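Long-range contacts in branched-chain alpha-ketoacid decarboxylase (Lactococcus lactis, PDB 2VBF), which probably decarboxylates branched-chain and aromatic alpha-keto acids to aldehydes, using thiamine diphosphate and a magnesium ion as cofactors: residues G48-Q53 with F133-L138; P123-Q128 with V189-A194; T249-E254 with S348-L353; T255-T260 with K354-E359. All coordinates share one frame; numbering follows the deposited sequence.

Interaction 1: residues G48-Q53 with F133-L138; sequences GDYNLQ and FVHHTL. With TPP (thiamine diphosphate), chain D.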
loop_
_atom_site.group_PDB
_atom_site.type_symbol
_atom_site.label_atom_id
_atom_site.label_comp_id
_atom_site.label_asym_id
_atom_site.label_seq_id
_atom_site.Cartn_x
_atom_site.Cartn_y
_atom_site.Cartn_z
ATOM N N GLY A 48 5.925 -7.027 13.269
ATOM C CA GLY A 48 4.930 -6.453 14.151
ATOM C C GLY A 48 4.807 -7.353 15.356
ATOM O O GLY A 48 5.252 -8.496 15.321
ATOM N N ASP A 49 4.221 -6.854 16.432
ATOM C CA ASP A 49 4.179 -7.641 17.664
ATOM C C ASP A 49 3.517 -9.023 17.459
ATOM O O ASP A 49 3.907 -9.987 18.101
ATOM C CB ASP A 49 3.585 -6.848 18.850
ATOM C CG ASP A 49 2.089 -6.628 18.747
ATOM O OD1 ASP A 49 1.594 -6.269 17.660
ATOM O OD2 ASP A 49 1.395 -6.801 19.772
ATOM N N TYR A 50 2.578 -9.121 16.516
ATOM C CA TYR A 50 1.887 -10.383 16.233
ATOM C C TYR A 50 2.738 -11.375 15.420
ATOM O O TYR A 50 2.269 -12.489 15.139
ATOM C CB TYR A 50 0.572 -10.114 15.484
ATOM C CG TYR A 50 -0.433 -9.225 16.206
ATOM C CD1 TYR A 50 -0.627 -9.322 17.579
ATOM C CD2 TYR A 50 -1.216 -8.295 15.503
ATOM C CE1 TYR A 50 -1.569 -8.526 18.236
ATOM C CE2 TYR A 50 -2.129 -7.491 16.150
ATOM C CZ TYR A 50 -2.311 -7.611 17.520
ATOM O OH TYR A 50 -3.249 -6.823 18.163
ATOM N N ASN A 51 3.958 -11.011 15.021
ATOM C CA ASN A 51 4.821 -11.970 14.317
ATOM C C ASN A 51 6.268 -12.106 14.817
ATOM O O ASN A 51 7.062 -12.797 14.189
ATOM C CB ASN A 51 4.774 -11.740 12.796
ATOM C CG ASN A 51 5.456 -10.466 12.354
ATOM O OD1 ASN A 51 6.407 -10.004 12.984
ATOM N ND2 ASN A 51 5.013 -9.920 11.216
ATOM N N LEU A 52 6.603 -11.460 15.939
ATOM C CA LEU A 52 8.001 -11.403 16.377
ATOM C C LEU A 52 8.548 -12.760 16.813
ATOM O O LEU A 52 9.695 -13.068 16.526
ATOM C CB LEU A 52 8.193 -10.367 17.489
ATOM C CG LEU A 52 7.880 -8.915 17.109
ATOM C CD1 LEU A 52 8.150 -7.989 18.299
ATOM C CD2 LEU A 52 8.644 -8.428 15.878
ATOM N N GLN A 53 7.726 -13.572 17.479
ATOM C CA GLN A 53 8.156 -14.892 17.942
ATOM C C GLN A 53 8.477 -15.797 16.738
ATOM O O GLN A 53 9.485 -16.503 16.727
ATOM C CB GLN A 53 7.081 -15.516 18.846
ATOM C CG GLN A 53 6.950 -14.900 20.260
ATOM C CD GLN A 53 6.286 -13.526 20.272
ATOM O OE1 GLN A 53 6.648 -12.650 19.491
ATOM N NE2 GLN A 53 5.316 -13.333 21.159
ATOM N N PHE A 133 -10.903 -5.919 21.739
ATOM C CA PHE A 133 -10.696 -4.736 20.909
ATOM C C PHE A 133 -9.219 -4.376 20.917
ATOM O O PHE A 133 -8.787 -3.424 21.575
ATOM C CB PHE A 133 -11.542 -3.567 21.449
ATOM C CG PHE A 133 -13.042 -3.719 21.254
ATOM C CD1 PHE A 133 -13.617 -4.896 20.755
ATOM C CD2 PHE A 133 -13.882 -2.665 21.574
ATOM C CE1 PHE A 133 -14.996 -5.011 20.576
ATOM C CE2 PHE A 133 -15.254 -2.776 21.396
ATOM C CZ PHE A 133 -15.812 -3.944 20.904
ATOM N N VAL A 134 -8.427 -5.168 20.203
ATOM C CA VAL A 134 -6.998 -4.953 20.131
ATOM C C VAL A 134 -6.575 -4.182 18.875
ATOM O O VAL A 134 -7.311 -4.070 17.869
ATOM C CB VAL A 134 -6.224 -6.283 20.195
ATOM C CG1 VAL A 134 -6.394 -6.937 21.592
ATOM C CG2 VAL A 134 -6.656 -7.236 19.042
ATOM N N HIS A 135 -5.354 -3.666 18.936
ATOM C CA HIS A 135 -4.791 -2.922 17.823
ATOM C C HIS A 135 -4.773 -3.741 16.534
ATOM O O HIS A 135 -4.610 -4.964 16.558
ATOM C CB HIS A 135 -3.388 -2.393 18.165
ATOM C CG HIS A 135 -2.360 -3.456 18.412
ATOM N ND1 HIS A 135 -2.209 -4.083 19.631
ATOM C CD2 HIS A 135 -1.404 -3.975 17.606
ATOM C CE1 HIS A 135 -1.219 -4.953 19.558
ATOM N NE2 HIS A 135 -0.706 -4.903 18.345
ATOM N N HIS A 136 -4.936 -3.028 15.419
ATOM C CA HIS A 136 -5.020 -3.582 14.068
ATOM C C HIS A 136 -6.335 -4.336 13.829
ATOM O O HIS A 136 -6.379 -5.236 12.996
ATOM C CB HIS A 136 -3.849 -4.501 13.668
ATOM C CG HIS A 136 -2.479 -3.961 13.938
ATOM N ND1 HIS A 136 -2.187 -2.616 14.048
ATOM C CD2 HIS A 136 -1.300 -4.614 14.072
ATOM C CE1 HIS A 136 -0.890 -2.473 14.281
ATOM N NE2 HIS A 136 -0.330 -3.670 14.294
ATOM N N THR A 137 -7.394 -3.972 14.557
ATOM C CA THR A 137 -8.740 -4.492 14.293
ATOM C C THR A 137 -9.723 -3.340 14.124
ATOM O O THR A 137 -9.370 -2.178 14.348
ATOM C CB THR A 137 -9.253 -5.433 15.419
ATOM O OG1 THR A 137 -9.605 -4.686 16.589
ATOM C CG2 THR A 137 -8.186 -6.470 15.768
ATOM N N LEU A 138 -10.957 -3.671 13.753
ATOM C CA LEU A 138 -12.028 -2.679 13.642
ATOM C C LEU A 138 -12.779 -2.469 14.963
ATOM O O LEU A 138 -13.829 -1.803 14.991
ATOM C CB LEU A 138 -13.003 -3.091 12.529
ATOM C CG LEU A 138 -12.370 -3.404 11.168
ATOM C CD1 LEU A 138 -13.444 -3.773 10.153
ATOM C CD2 LEU A 138 -11.514 -2.237 10.660
HETATM N "N1'" TPP D . 3.532 -2.341 9.933
HETATM C "C2'" TPP D . 2.505 -1.423 9.946
HETATM C CM2 TPP D . 1.935 -0.931 8.653
HETATM N "N3'" TPP D . 2.021 -0.988 11.145
HETATM C "C4'" TPP D . 2.553 -1.444 12.339
HETATM N "N4'" TPP D . 1.998 -0.999 13.460
HETATM C "C5'" TPP D . 3.614 -2.360 12.337
HETATM C "C6'" TPP D . 4.100 -2.798 11.109
HETATM C "C7'" TPP D . 4.233 -2.855 13.648
HETATM N N3 TPP D . 4.960 -1.803 14.370
HETATM C C2 TPP D . 4.455 -1.019 15.403
HETATM S S1 TPP D . 5.468 0.077 16.033
HETATM C C5 TPP D . 6.615 -0.419 15.011
HETATM C C4 TPP D . 6.251 -1.457 14.147
HETATM C CM4 TPP D . 7.141 -2.096 13.111
HETATM C C6 TPP D . 7.950 0.264 15.118
HETATM C C7 TPP D . 7.924 1.755 14.793
HETATM O O7 TPP D . 9.280 2.164 14.860
HETATM P PA TPP D . 9.714 3.714 14.943
HETATM O O1A TPP D . 8.842 4.458 13.942
HETATM O O2A TPP D . 11.184 3.780 14.605
HETATM O O3A TPP D . 9.311 4.176 16.418
HETATM P PB TPP D . 10.235 4.187 17.755
HETATM O O1B TPP D . 9.518 3.313 18.739
HETATM O O2B TPP D . 10.307 5.612 18.211
HETATM O O3B TPP D . 11.602 3.682 17.380
HETATM O O HOH W 1 1.768 -5.773 14.889
#
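The Y50 and H135 rings lie nearly parallel, planes 9° apart, but are slid so far that they barely overlap: the phenol oxygen reaches furthest over the imidazole, Y50 OH standing 3.0 Å above its middle. D49 OD1 rests over a face of the Y50 ring and also comes to the edge of H135, where it accepts a nearly straight bond from H135 NE2 (2.8 Å, 170°). The donor meets the syn side of that oxygen, out of the carboxylate plane. D49 CG lies between its backbone N and carbonyl carbon (chi1 72°), which points the carboxylate toward the edge of H135. At its own edge the phenol gives Y50 OH to H135 O (2.8 Å). H136 stands at right angles to the Y50 ring, its CD2 3.6 Å from Y50 CE2. A water at the H136 edge lies 3.0 Å from H136 NE2 and donates to D49 OD1 (2.8 Å). The cofactor amine lies near the same ring's plane, TPP N4' being 3.3 Å from H136 CE1. From the second subunit, D308 OD2, the backbone O of W424 and N569 ND2 bind H135 ND1, H136 ND1 and D49 OD2. Paired histidines beside thiamine diphosphate are familiar from pyruvate decarboxylase-type enzymes. With both nitrogens engaged and a hydroxyl on one face, H135 can hardly turn, and D49 links this ring through one water to the histidine bordering the cofactor.

Interaction 2: residues P123-Q128 with V189-A194; sequences PTSKVQ and VDVAAA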
loop_
_atom_site.group_PDB
_atom_site.type_symbol
_atom_site.label_atom_id
_atom_site.label_comp_id
_atom_site.label_asym_id
_atom_site.label_seq_id
_atom_site.Cartn_x
_atom_site.Cartn_y
_atom_site.Cartn_z
ATOM N N PRO A 123 -3.136 -12.108 16.358
ATOM C CA PRO A 123 -3.188 -12.196 17.833
ATOM C C PRO A 123 -3.348 -13.636 18.351
ATOM O O PRO A 123 -3.763 -14.527 17.610
ATOM C CB PRO A 123 -4.401 -11.350 18.194
ATOM C CG PRO A 123 -4.637 -10.462 17.028
ATOM C CD PRO A 123 -4.188 -11.218 15.825
ATOM N N THR A 124 -3.032 -13.863 19.621
ATOM C CA THR A 124 -3.159 -15.210 20.176
ATOM C C THR A 124 -4.575 -15.748 20.007
ATOM O O THR A 124 -5.548 -14.984 19.987
ATOM C CB THR A 124 -2.801 -15.275 21.690
ATOM O OG1 THR A 124 -3.724 -14.476 22.438
ATOM C CG2 THR A 124 -1.383 -14.800 21.953
ATOM N N SER A 125 -4.684 -17.066 19.873
ATOM C CA SER A 125 -5.972 -17.742 19.827
ATOM C C SER A 125 -6.919 -17.261 20.918
ATOM O O SER A 125 -8.109 -17.058 20.666
ATOM C CB SER A 125 -5.773 -19.265 19.936
ATOM O OG SER A 125 -4.967 -19.746 18.871
ATOM N N LYS A 126 -6.398 -17.070 22.134
ATOM C CA LYS A 126 -7.239 -16.640 23.253
ATOM C C LYS A 126 -7.796 -15.236 23.025
ATOM O O LYS A 126 -8.978 -14.999 23.250
ATOM C CB LYS A 126 -6.480 -16.681 24.584
ATOM C CG LYS A 126 -7.275 -16.055 25.725
ATOM C CD LYS A 126 -6.731 -16.407 27.086
ATOM C CE LYS A 126 -7.475 -15.636 28.176
ATOM N NZ LYS A 126 -8.918 -16.008 28.269
ATOM N N VAL A 127 -6.951 -14.314 22.567
ATOM C CA VAL A 127 -7.405 -12.942 22.287
ATOM C C VAL A 127 -8.489 -12.956 21.201
ATOM O O VAL A 127 -9.512 -12.279 21.314
ATOM C CB VAL A 127 -6.245 -12.026 21.877
ATOM C CG1 VAL A 127 -6.757 -10.746 21.192
ATOM C CG2 VAL A 127 -5.363 -11.702 23.099
ATOM N N GLN A 128 -8.263 -13.741 20.158
ATOM C CA GLN A 128 -9.243 -13.855 19.079
ATOM C C GLN A 128 -10.581 -14.422 19.570
ATOM O O GLN A 128 -11.648 -13.887 19.256
ATOM C CB GLN A 128 -8.695 -14.676 17.915
ATOM C CG GLN A 128 -7.447 -14.082 17.291
ATOM C CD GLN A 128 -7.061 -14.704 15.945
ATOM O OE1 GLN A 128 -7.920 -15.119 15.160
ATOM N NE2 GLN A 128 -5.756 -14.731 15.666
ATOM N N VAL A 189 0.085 -16.064 17.150
ATOM C CA VAL A 189 1.334 -16.169 17.942
ATOM C C VAL A 189 1.528 -17.504 18.670
ATOM O O VAL A 189 2.559 -18.165 18.494
ATOM C CB VAL A 189 1.434 -15.046 18.964
ATOM C CG1 VAL A 189 2.709 -15.217 19.803
ATOM C CG2 VAL A 189 1.422 -13.703 18.240
ATOM N N ASP A 190 0.559 -17.891 19.490
ATOM C CA ASP A 190 0.640 -19.151 20.248
ATOM C C ASP A 190 0.714 -20.392 19.349
ATOM O O ASP A 190 1.232 -21.436 19.748
ATOM C CB ASP A 190 -0.543 -19.280 21.240
ATOM C CG ASP A 190 -1.889 -19.276 20.553
ATOM O OD1 ASP A 190 -2.715 -20.175 20.845
ATOM O OD2 ASP A 190 -2.116 -18.371 19.711
ATOM N N VAL A 191 0.190 -20.292 18.127
ATOM C CA VAL A 191 0.168 -21.451 17.240
ATOM C C VAL A 191 1.564 -21.772 16.691
ATOM O O VAL A 191 1.939 -22.948 16.585
ATOM C CB VAL A 191 -0.878 -21.277 16.116
ATOM C CG1 VAL A 191 -0.768 -22.401 15.099
ATOM C CG2 VAL A 191 -2.291 -21.205 16.721
ATOM N N ALA A 192 2.339 -20.738 16.372
ATOM C CA ALA A 192 3.700 -20.911 15.856
ATOM C C ALA A 192 4.599 -21.664 16.837
ATOM O O ALA A 192 5.468 -22.430 16.427
ATOM C CB ALA A 192 4.315 -19.555 15.526
ATOM N N ALA A 193 4.368 -21.431 18.129
ATOM C CA ALA A 193 5.120 -22.090 19.208
ATOM C C ALA A 193 4.586 -23.478 19.588
ATOM O O ALA A 193 5.225 -24.194 20.363
ATOM C CB ALA A 193 5.148 -21.190 20.434
ATOM N N ALA A 194 3.421 -23.855 19.054
ATOM C CA ALA A 194 2.793 -25.133 19.399
ATOM C C ALA A 194 3.611 -26.288 18.851
ATOM O O ALA A 194 4.298 -26.159 17.844
ATOM C CB ALA A 194 1.372 -25.195 18.872
HETATM O O HOH W 2 -3.951 -18.404 23.076
#
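S125 and D190 make the central contact. The backbone S125 N donates to D190 OD2 over 2.9 Å with an N-H...O angle of 170°, approaching from above the carboxylate plane, 40° out of it. The other oxygen, D190 OD1, lies 3.0 Å from S125 OG; a bond there is possible but unsettled, since the hydroxyl has a second acceptor within reach. Water 2 extends the pairing, accepting from K126 N and donating weakly to D190 OD1. The aspartate reaches this place because its CG sits between backbone N and carbonyl carbon (chi1 60°). Methyl groups close the flanks: T124 CG2 packs 4.1 Å from V189 CB, and V191 CG2 lies 3.7 Å from S125 OG. Behind this shell T124 is the N-cap of helix 125-130, its OG1 accepting from V127 N at 3.2 Å, while Q128 NE2 turns back to P123 O (2.8 Å). N569 and Q568 of the second subunit pack on T124 and V127. At this capped N terminus D190 thus accepts directly from the first-turn S125 N and, through the water, from K126 N. The pairing joins the turns that follow two adjacent strands, 116-122 and 183-188, in the parallel alpha/beta sheet of the N-terminal domain.

Interaction 3: residues T249-E254 with S348-L353; sequences TQFVSE and SSLSEL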
loop_
_atom_site.group_PDB
_atom_site.type_symbol
_atom_site.label_atom_id
_atom_site.label_comp_id
_atom_site.label_asym_id
_atom_site.label_seq_id
_atom_site.Cartn_x
_atom_site.Cartn_y
_atom_site.Cartn_z
ATOM N N THR A 249 12.219 -23.978 -24.158
ATOM C CA THR A 249 13.385 -23.595 -24.935
ATOM C C THR A 249 14.022 -24.842 -25.550
ATOM O O THR A 249 14.314 -24.842 -26.739
ATOM C CB THR A 249 14.388 -22.796 -24.072
ATOM O OG1 THR A 249 13.813 -21.514 -23.738
ATOM C CG2 THR A 249 15.701 -22.588 -24.780
ATOM N N GLN A 250 14.163 -25.905 -24.755
ATOM C CA GLN A 250 14.736 -27.170 -25.240
ATOM C C GLN A 250 13.857 -27.787 -26.327
ATOM O O GLN A 250 14.360 -28.240 -27.355
ATOM C CB GLN A 250 14.934 -28.174 -24.095
ATOM C CG GLN A 250 15.734 -29.434 -24.482
ATOM C CD GLN A 250 15.996 -30.360 -23.298
ATOM O OE1 GLN A 250 15.076 -30.955 -22.747
ATOM N NE2 GLN A 250 17.264 -30.495 -22.915
ATOM N N PHE A 251 12.550 -27.820 -26.093
ATOM C CA PHE A 251 11.594 -28.334 -27.097
ATOM C C PHE A 251 11.698 -27.587 -28.434
ATOM O O PHE A 251 11.820 -28.197 -29.503
ATOM C CB PHE A 251 10.166 -28.247 -26.557
ATOM C CG PHE A 251 9.107 -28.622 -27.560
ATOM C CD1 PHE A 251 9.068 -29.907 -28.093
ATOM C CD2 PHE A 251 8.151 -27.697 -27.967
ATOM C CE1 PHE A 251 8.090 -30.272 -29.012
ATOM C CE2 PHE A 251 7.166 -28.056 -28.895
ATOM C CZ PHE A 251 7.143 -29.343 -29.414
ATOM N N VAL A 252 11.671 -26.265 -28.369
ATOM C CA VAL A 252 11.762 -25.429 -29.573
ATOM C C VAL A 252 13.118 -25.582 -30.256
ATOM O O VAL A 252 13.197 -25.601 -31.487
ATOM C CB VAL A 252 11.479 -23.931 -29.231
ATOM C CG1 VAL A 252 11.800 -23.023 -30.399
ATOM C CG2 VAL A 252 10.031 -23.781 -28.783
ATOM N N SER A 253 14.181 -25.681 -29.453
ATOM C CA SER A 253 15.533 -25.868 -29.954
ATOM C C SER A 253 15.629 -27.149 -30.792
ATOM O O SER A 253 16.142 -27.140 -31.911
ATOM C CB SER A 253 16.502 -25.951 -28.761
ATOM O OG SER A 253 17.833 -26.074 -29.185
ATOM N N GLU A 254 15.131 -28.244 -30.224
ATOM C CA GLU A 254 15.259 -29.573 -30.834
ATOM C C GLU A 254 14.423 -29.688 -32.119
ATOM O O GLU A 254 14.862 -30.303 -33.099
ATOM C CB GLU A 254 14.886 -30.667 -29.818
ATOM C CG GLU A 254 15.897 -30.775 -28.662
ATOM C CD GLU A 254 15.470 -31.694 -27.503
ATOM O OE1 GLU A 254 14.289 -32.064 -27.425
ATOM O OE2 GLU A 254 16.332 -32.031 -26.653
ATOM N N SER A 348 5.760 -30.586 -20.046
ATOM C CA SER A 348 6.996 -31.339 -19.814
ATOM C C SER A 348 7.053 -32.649 -20.613
ATOM O O SER A 348 8.113 -33.264 -20.715
ATOM C CB SER A 348 7.196 -31.617 -18.320
ATOM O OG SER A 348 6.146 -32.401 -17.795
ATOM N N SER A 349 5.925 -33.068 -21.186
ATOM C CA SER A 349 5.890 -34.265 -22.033
ATOM C C SER A 349 6.136 -33.939 -23.513
ATOM O O SER A 349 6.152 -34.838 -24.359
ATOM C CB SER A 349 4.555 -35.001 -21.871
ATOM O OG SER A 349 3.468 -34.204 -22.314
ATOM N N LEU A 350 6.334 -32.659 -23.832
ATOM C CA LEU A 350 6.542 -32.255 -25.226
ATOM C C LEU A 350 7.826 -32.839 -25.823
ATOM O O LEU A 350 7.860 -33.159 -27.013
ATOM C CB LEU A 350 6.542 -30.731 -25.368
ATOM C CG LEU A 350 5.182 -30.036 -25.246
ATOM C CD1 LEU A 350 5.365 -28.521 -25.303
ATOM C CD2 LEU A 350 4.199 -30.507 -26.326
ATOM N N SER A 351 8.875 -32.985 -25.014
ATOM C CA SER A 351 10.133 -33.556 -25.520
ATOM C C SER A 351 10.154 -35.102 -25.511
ATOM O O SER A 351 11.154 -35.705 -25.892
ATOM C CB SER A 351 11.354 -32.948 -24.806
ATOM O OG SER A 351 11.746 -31.724 -25.424
ATOM N N GLU A 352 9.057 -35.732 -25.091
ATOM C CA GLU A 352 8.799 -37.139 -25.422
ATOM C C GLU A 352 8.462 -37.284 -26.910
ATOM O O GLU A 352 8.543 -38.389 -27.464
ATOM C CB GLU A 352 7.605 -37.705 -24.644
ATOM C CG GLU A 352 7.814 -38.000 -23.160
ATOM C CD GLU A 352 6.519 -38.454 -22.479
ATOM O OE1 GLU A 352 5.618 -38.984 -23.179
ATOM O OE2 GLU A 352 6.396 -38.278 -21.240
ATOM N N LEU A 353 8.022 -36.188 -27.534
ATOM C CA LEU A 353 7.624 -36.215 -28.934
ATOM C C LEU A 353 8.876 -36.196 -29.787
ATOM O O LEU A 353 9.742 -35.328 -29.632
ATOM C CB LEU A 353 6.719 -35.032 -29.298
ATOM C CG LEU A 353 5.438 -34.862 -28.473
ATOM C CD1 LEU A 353 4.623 -33.705 -29.022
ATOM C CD2 LEU A 353 4.599 -36.132 -28.450
#
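F251 swings its ring out from helix 245-255 with CG opposite the backbone N (chi1 174°), and L350 meets it with CG opposite the carbonyl carbon (chi1 -73°), a turn that lays L350 CD1 along the phenyl ring, while the backbone places the leucine CB over the face. L350 CB lies 3.9 Å from the centroid of the F251 ring and 15° off its normal, a CH-pi contact shifted toward the rim. Further along the leucine, L350 CD1 reaches F251 CD2 at 3.9 Å. The backbone joins in: L350 O stands 3.5 Å from F251 CE1 and also accepts from L353 N, just past the 3-10 segment 350-352. S351 comes in near the plane of the F251 ring, at its edge, with its OG 3.8 Å from F251 CA. From the next helical turn E254, extended beyond CG, brings OE1 to 3.3 Å from S351 OG; this long pairing is not settled. L225 and L218 of helix 212-227 pack on F251 and L350 respectively, placing the pair in the central domain. F251 and L350 are held by dispersion and the CH-pi contact, while at the more exposed edge S351 and E254 have at most a long, unsettled bond.

Interaction 4: residues T255-T260 with K354-E359; sequences TKLPIT and KGIEYE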
loop_
_atom_site.group_PDB
_atom_site.type_symbol
_atom_site.label_atom_id
_atom_site.label_comp_id
_atom_site.label_asym_id
_atom_site.label_seq_id
_atom_site.Cartn_x
_atom_site.Cartn_y
_atom_site.Cartn_z
ATOM N N THR A 255 13.240 -29.081 -32.109
ATOM C CA THR A 255 12.274 -29.184 -33.224
ATOM C C THR A 255 12.386 -28.071 -34.278
ATOM O O THR A 255 11.801 -28.187 -35.357
ATOM C CB THR A 255 10.825 -29.145 -32.700
ATOM O OG1 THR A 255 10.604 -27.896 -32.030
ATOM C CG2 THR A 255 10.556 -30.289 -31.741
ATOM N N LYS A 256 13.094 -26.986 -33.936
ATOM C CA LYS A 256 13.288 -25.801 -34.789
ATOM C C LYS A 256 11.996 -25.034 -35.067
ATOM O O LYS A 256 11.945 -24.230 -35.995
ATOM C CB LYS A 256 13.980 -26.170 -36.115
ATOM C CG LYS A 256 15.214 -27.022 -35.924
ATOM C CD LYS A 256 15.992 -27.167 -37.224
ATOM C CE LYS A 256 17.212 -28.088 -37.045
ATOM N NZ LYS A 256 16.814 -29.437 -36.537
ATOM N N LEU A 257 10.969 -25.262 -34.247
ATOM C CA LEU A 257 9.651 -24.665 -34.493
ATOM C C LEU A 257 9.710 -23.156 -34.325
ATOM O O LEU A 257 10.339 -22.671 -33.382
ATOM C CB LEU A 257 8.600 -25.239 -33.541
ATOM C CG LEU A 257 8.133 -26.673 -33.816
ATOM C CD1 LEU A 257 7.463 -27.268 -32.580
ATOM C CD2 LEU A 257 7.191 -26.712 -35.034
ATOM N N PRO A 258 9.060 -22.398 -35.234
ATOM C CA PRO A 258 8.938 -20.953 -35.022
ATOM C C PRO A 258 8.218 -20.660 -33.704
ATOM O O PRO A 258 7.270 -21.366 -33.349
ATOM C CB PRO A 258 8.096 -20.483 -36.222
ATOM C CG PRO A 258 8.268 -21.554 -37.247
ATOM C CD PRO A 258 8.420 -22.823 -36.490
ATOM N N ILE A 259 8.702 -19.657 -32.979
ATOM C CA ILE A 259 8.101 -19.279 -31.697
ATOM C C ILE A 259 8.096 -17.769 -31.478
ATOM O O ILE A 259 9.036 -17.052 -31.839
ATOM C CB ILE A 259 8.790 -19.991 -30.488
ATOM C CG1 ILE A 259 8.090 -19.629 -29.159
ATOM C CG2 ILE A 259 10.280 -19.639 -30.411
ATOM C CD1 ILE A 259 8.295 -20.632 -28.051
ATOM N N THR A 260 6.997 -17.315 -30.887
ATOM C CA THR A 260 6.824 -15.942 -30.463
ATOM C C THR A 260 6.289 -15.959 -29.026
ATOM O O THR A 260 5.855 -16.999 -28.536
ATOM C CB THR A 260 5.869 -15.189 -31.435
ATOM O OG1 THR A 260 5.795 -13.806 -31.080
ATOM C CG2 THR A 260 4.471 -15.814 -31.476
ATOM N N LYS A 354 8.956 -37.170 -30.682
ATOM C CA LYS A 354 10.101 -37.351 -31.543
ATOM C C LYS A 354 9.726 -37.121 -33.001
ATOM O O LYS A 354 8.567 -37.266 -33.397
ATOM C CB LYS A 354 10.655 -38.768 -31.366
ATOM C CG LYS A 354 11.208 -39.048 -29.974
ATOM C CD LYS A 354 12.498 -38.279 -29.739
ATOM C CE LYS A 354 12.957 -38.343 -28.312
ATOM N NZ LYS A 354 14.204 -37.569 -28.142
ATOM N N GLY A 355 10.720 -36.758 -33.796
ATOM C CA GLY A 355 10.562 -36.676 -35.225
ATOM C C GLY A 355 9.943 -35.395 -35.740
ATOM O O GLY A 355 9.669 -35.298 -36.923
ATOM N N ILE A 356 9.737 -34.419 -34.855
ATOM C CA ILE A 356 9.231 -33.112 -35.264
ATOM C C ILE A 356 10.404 -32.227 -35.652
ATOM O O ILE A 356 11.295 -31.972 -34.835
ATOM C CB ILE A 356 8.396 -32.425 -34.152
ATOM C CG1 ILE A 356 7.196 -33.297 -33.765
ATOM C CG2 ILE A 356 7.924 -31.056 -34.630
ATOM C CD1 ILE A 356 6.555 -32.935 -32.438
ATOM N N GLU A 357 10.400 -31.758 -36.897
ATOM C CA GLU A 357 11.459 -30.903 -37.398
ATOM C C GLU A 357 10.915 -29.916 -38.431
ATOM O O GLU A 357 10.532 -30.302 -39.539
ATOM C CB GLU A 357 12.588 -31.748 -37.996
ATOM C CG GLU A 357 13.828 -30.945 -38.346
ATOM C CD GLU A 357 14.905 -31.779 -39.027
ATOM O OE1 GLU A 357 14.905 -33.027 -38.878
ATOM O OE2 GLU A 357 15.752 -31.169 -39.714
ATOM N N TYR A 358 10.864 -28.640 -38.053
ATOM C CA TYR A 358 10.474 -27.578 -38.974
ATOM C C TYR A 358 11.594 -27.347 -39.993
ATOM O O TYR A 358 12.745 -27.151 -39.609
ATOM C CB TYR A 358 10.190 -26.285 -38.216
ATOM C CG TYR A 358 9.789 -25.134 -39.103
ATOM C CD1 TYR A 358 8.576 -25.142 -39.792
ATOM C CD2 TYR A 358 10.619 -24.034 -39.258
ATOM C CE1 TYR A 358 8.209 -24.083 -40.611
ATOM C CE2 TYR A 358 10.261 -22.977 -40.067
ATOM C CZ TYR A 358 9.056 -23.002 -40.735
ATOM O OH TYR A 358 8.735 -21.923 -41.528
ATOM N N GLU A 359 11.246 -27.349 -41.280
ATOM C CA GLU A 359 12.226 -27.214 -42.362
ATOM C C GLU A 359 12.064 -25.927 -43.184
ATOM O O GLU A 359 12.720 -25.755 -44.208
ATOM C CB GLU A 359 12.124 -28.432 -43.295
ATOM C CG GLU A 359 12.409 -29.761 -42.608
ATOM C CD GLU A 359 12.229 -30.953 -43.541
ATOM O OE1 GLU A 359 11.070 -31.307 -43.856
ATOM O OE2 GLU A 359 13.251 -31.539 -43.954
#
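Y358 packs against K256 and P258 along most of its length. Its CG lies opposite the backbone N (chi1 180°), which carries the ring over the proline. Starting at the root, Y358 CB rests 3.5 Å from K256 O. At the ring's base Y358 CG meets P258 CD, and Y358 CD2 is near both P258 CD and K256 O. One step on, Y358 CE2 touches P258 CG at 3.7 Å, and the tip ends beyond the contact, Y358 OH bonding to Q361 O. The pyrrolidine therefore covers one face: P258 CD sits 3.8 Å from the centroid of the Y358 ring, 14° off the normal, in a CH-pi contact. In the backbone, Y358 N donates to T255 O (2.9 Å, 169°), nearly in line with the carbonyl. The turn at K256, with positive phi, leads from the helix into the second strand of a beta-alpha-beta unit (231-235, 245-255, 259-261) of the central domain; the loop 354-359 lies along that turn. Two CA-H...O contacts, T255 CA to I356 O and E357 CA to T255 O, extend the backbone pairing. T255 and I356 point the same way, with T255 CG2 3.9 Å from I356 CB. K256 and E357 also run alongside each other, K256 NZ and E357 OE2 making a long salt bridge of 3.8 Å. F292 of helix 287-295 and P231 of strand 231-235 pack on Y358 from the rest of the domain.

How the interactions relate
From the N terminus, interaction 1 opens at 48-53 and interaction 2 at 123-128, before interaction 1 closes at 133-138 and interaction 2 at 189-194; the two loops therefore cross. They also touch, Y50 packing on P123 and V189, and V134 on V127, so the cofactor-side loop and the strand-end helices of the N-terminal domain form one continuous patch at the second subunit. Interactions 3 and 4 cross in the same manner, through consecutive pieces of chain: 249-254 runs into 255-260, and 348-353 into 354-359. They tie the far end of helix 245-255 to the segment after helix 343-348. Interactions 1 and 4 lie on opposite sides of the chain's centre, nearest atoms about 40 Å apart.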